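Local structure of endoglucanase E (Clostridium thermocellum, 2WAO) at residues N53-I58 and V102-F107. The protein is an endo-1,4-beta-glucanase whose C-terminal family 2 carbohydrate esterase domain probably removes acetyl groups from plant polysaccharides and also binds cello-oligosaccharides. Numbering follows the deposited sequence.
Sequences NWFQAI and VQFLGF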
loop_
_atom_site.group_PDB
_atom_site.type_symbol
_atom_site.label_atom_id
_atom_site.label_comp_id
_atom_site.label_asym_id
_atom_site.label_seq_id
_atom_site.Cartn_x
_atom_site.Cartn_y
_atom_site.Cartn_z
ATOM N N ASN A 53 8.881 13.068 0.259
ATOM C CA ASN A 53 7.559 12.463 0.228
ATOM C C ASN A 53 6.589 13.338 -0.544
ATOM O O ASN A 53 6.637 14.586 -0.480
ATOM C CB ASN A 53 7.032 12.229 1.661
ATOM C CG ASN A 53 7.643 10.985 2.297
ATOM O OD1 ASN A 53 8.375 11.064 3.290
ATOM N ND2 ASN A 53 7.348 9.832 1.720
ATOM N N TRP A 54 5.660 12.678 -1.216
ATOM C CA TRP A 54 4.659 13.355 -2.001
ATOM C C TRP A 54 3.306 13.013 -1.425
ATOM O O TRP A 54 3.105 11.875 -0.976
ATOM C CB TRP A 54 4.707 12.859 -3.464
ATOM C CG TRP A 54 5.846 13.545 -4.258
ATOM C CD1 TRP A 54 7.199 13.315 -4.147
ATOM C CD2 TRP A 54 5.690 14.655 -5.149
ATOM N NE1 TRP A 54 7.902 14.188 -4.992
ATOM C CE2 TRP A 54 6.997 15.024 -5.601
ATOM C CE3 TRP A 54 4.568 15.369 -5.623
ATOM C CZ2 TRP A 54 7.213 16.074 -6.525
ATOM C CZ3 TRP A 54 4.788 16.422 -6.544
ATOM C CH2 TRP A 54 6.112 16.756 -6.971
ATOM N N PHE A 55 2.402 13.977 -1.536
ATOM C CA PHE A 55 1.024 13.905 -1.023
ATOM C C PHE A 55 -0.000 14.348 -2.042
ATOM O O PHE A 55 0.299 15.124 -2.958
ATOM C CB PHE A 55 0.854 14.759 0.228
ATOM C CG PHE A 55 1.876 14.471 1.291
ATOM C CD1 PHE A 55 1.619 13.544 2.297
ATOM C CD2 PHE A 55 3.139 15.062 1.206
ATOM C CE1 PHE A 55 2.618 13.222 3.268
ATOM C CE2 PHE A 55 4.134 14.764 2.170
ATOM C CZ PHE A 55 3.857 13.847 3.196
ATOM N N GLN A 56 -1.239 13.897 -1.852
ATOM C CA GLN A 56 -2.363 14.467 -2.613
ATOM C C GLN A 56 -3.514 14.658 -1.634
ATOM O O GLN A 56 -3.759 13.759 -0.789
ATOM C CB GLN A 56 -2.802 13.518 -3.726
ATOM C CG GLN A 56 -3.919 14.132 -4.638
ATOM C CD GLN A 56 -4.100 13.361 -5.901
ATOM O OE1 GLN A 56 -4.088 13.931 -7.032
ATOM N NE2 GLN A 56 -4.277 12.033 -5.747
ATOM N N ALA A 57 -4.179 15.825 -1.729
ATOM C CA ALA A 57 -5.453 16.102 -1.042
ATOM C C ALA A 57 -6.600 15.739 -1.983
ATOM O O ALA A 57 -6.561 16.039 -3.173
ATOM C CB ALA A 57 -5.525 17.590 -0.664
ATOM N N ILE A 58 -7.609 15.050 -1.467
ATOM C CA ILE A 58 -8.795 14.719 -2.237
ATOM C C ILE A 58 -9.946 15.372 -1.503
ATOM O O ILE A 58 -10.236 15.003 -0.359
ATOM C CB ILE A 58 -9.030 13.185 -2.368
ATOM C CG1 ILE A 58 -7.807 12.485 -2.991
ATOM C CG2 ILE A 58 -10.252 12.927 -3.282
ATOM C CD1 ILE A 58 -6.787 11.968 -1.995
ATOM N N VAL A 102 6.793 10.558 8.121
ATOM C CA VAL A 102 6.086 11.817 7.999
ATOM C C VAL A 102 5.330 12.032 9.312
ATOM O O VAL A 102 4.736 11.090 9.852
ATOM C CB VAL A 102 5.079 11.689 6.847
ATOM C CG1 VAL A 102 3.954 12.807 6.867
ATOM C CG2 VAL A 102 5.852 11.672 5.530
ATOM N N GLN A 103 5.340 13.263 9.783
ATOM C CA GLN A 103 4.607 13.614 11.003
ATOM C C GLN A 103 3.615 14.710 10.630
ATOM O O GLN A 103 3.981 15.691 9.948
ATOM C CB GLN A 103 5.605 14.068 12.069
ATOM C CG GLN A 103 4.965 14.407 13.429
ATOM C CD GLN A 103 5.977 14.676 14.529
ATOM O OE1 GLN A 103 7.093 15.186 14.271
ATOM N NE2 GLN A 103 5.617 14.303 15.769
ATOM N N PHE A 104 2.363 14.530 11.058
ATOM C CA PHE A 104 1.327 15.514 10.834
ATOM C C PHE A 104 1.283 16.385 12.055
ATOM O O PHE A 104 1.053 15.901 13.175
ATOM C CB PHE A 104 -0.039 14.867 10.493
ATOM C CG PHE A 104 0.010 14.106 9.214
ATOM C CD1 PHE A 104 -0.020 14.773 8.005
ATOM C CD2 PHE A 104 0.191 12.728 9.228
ATOM C CE1 PHE A 104 0.088 14.071 6.801
ATOM C CE2 PHE A 104 0.309 12.004 8.038
ATOM C CZ PHE A 104 0.250 12.683 6.820
ATOM N N LEU A 105 1.574 17.662 11.843
ATOM C CA LEU A 105 1.717 18.574 12.965
ATOM C C LEU A 105 0.511 19.472 13.211
ATOM O O LEU A 105 0.537 20.260 14.147
ATOM C CB LEU A 105 3.002 19.385 12.834
ATOM C CG LEU A 105 4.258 18.532 12.909
ATOM C CD1 LEU A 105 5.388 19.393 12.353
ATOM C CD2 LEU A 105 4.555 18.080 14.345
ATOM N N GLY A 106 -0.554 19.328 12.422
ATOM C CA GLY A 106 -1.768 20.080 12.698
ATOM C C GLY A 106 -2.409 20.650 11.470
ATOM O O GLY A 106 -1.735 20.944 10.490
ATOM N N PHE A 107 -3.720 20.811 11.540
ATOM C CA PHE A 107 -4.479 21.409 10.457
ATOM C C PHE A 107 -4.892 22.810 10.833
ATOM O O PHE A 107 -4.965 23.138 12.016
ATOM C CB PHE A 107 -5.715 20.553 10.151
ATOM C CG PHE A 107 -5.398 19.263 9.424
ATOM C CD1 PHE A 107 -5.472 19.198 8.032
ATOM C CD2 PHE A 107 -5.052 18.106 10.136
ATOM C CE1 PHE A 107 -5.169 17.975 7.354
ATOM C CE2 PHE A 107 -4.761 16.889 9.482
ATOM C CZ PHE A 107 -4.815 16.832 8.108
#
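Val102 meets Asn53 through CG2 and Phe55 through both of its methyls. CG2 touches both residues: it lies 3.8 Å from Asn53 CG, where the two side chains slant across each other, and an equal 3.8 Å from Phe55 CZ, which it meets at the edge of the ring, near its plane. A chi1 of 163° sets CG1 anti to the backbone N and CG2 beside it, spreading the branches enough for CG1 to sit 3.8 Å from the same Phe55 CZ and 3.9 Å from Phe55 CE1 while CG2 also serves Asn53. The far end of the phenyl ring is therefore touched by both branches of the valine, and the two side chains point at each other from their strands. Within its own strand, CG1 also lies over one face of the Phe104 ring, 3.7 Å above its plane and nearer the rim than the centre. Gln103, next in line, turns to the other side of the strand, where its NE2 is hydrogen-bonded to Asp21 and Gly24. Phe104 brings the end of its ring to the contact: CZ comes to 4.3 Å from Phe55 CE1, an oblique and looser approach than that of the valine. The short strand segments are 10.4 Å apart at closest approach and their directions differ by 48°, so side chains rather than backbone pairing join them. Strand 52-59 hydrogen-bonds with strands 62-70 and 85-93, whereas strand 102-108 pairs with 26-27 and 43-49 in a different antiparallel sheet; this buried packing between two facing sheets is characteristic of the beta-sandwich (jelly-roll) N-terminal domain of family 2 carbohydrate esterases.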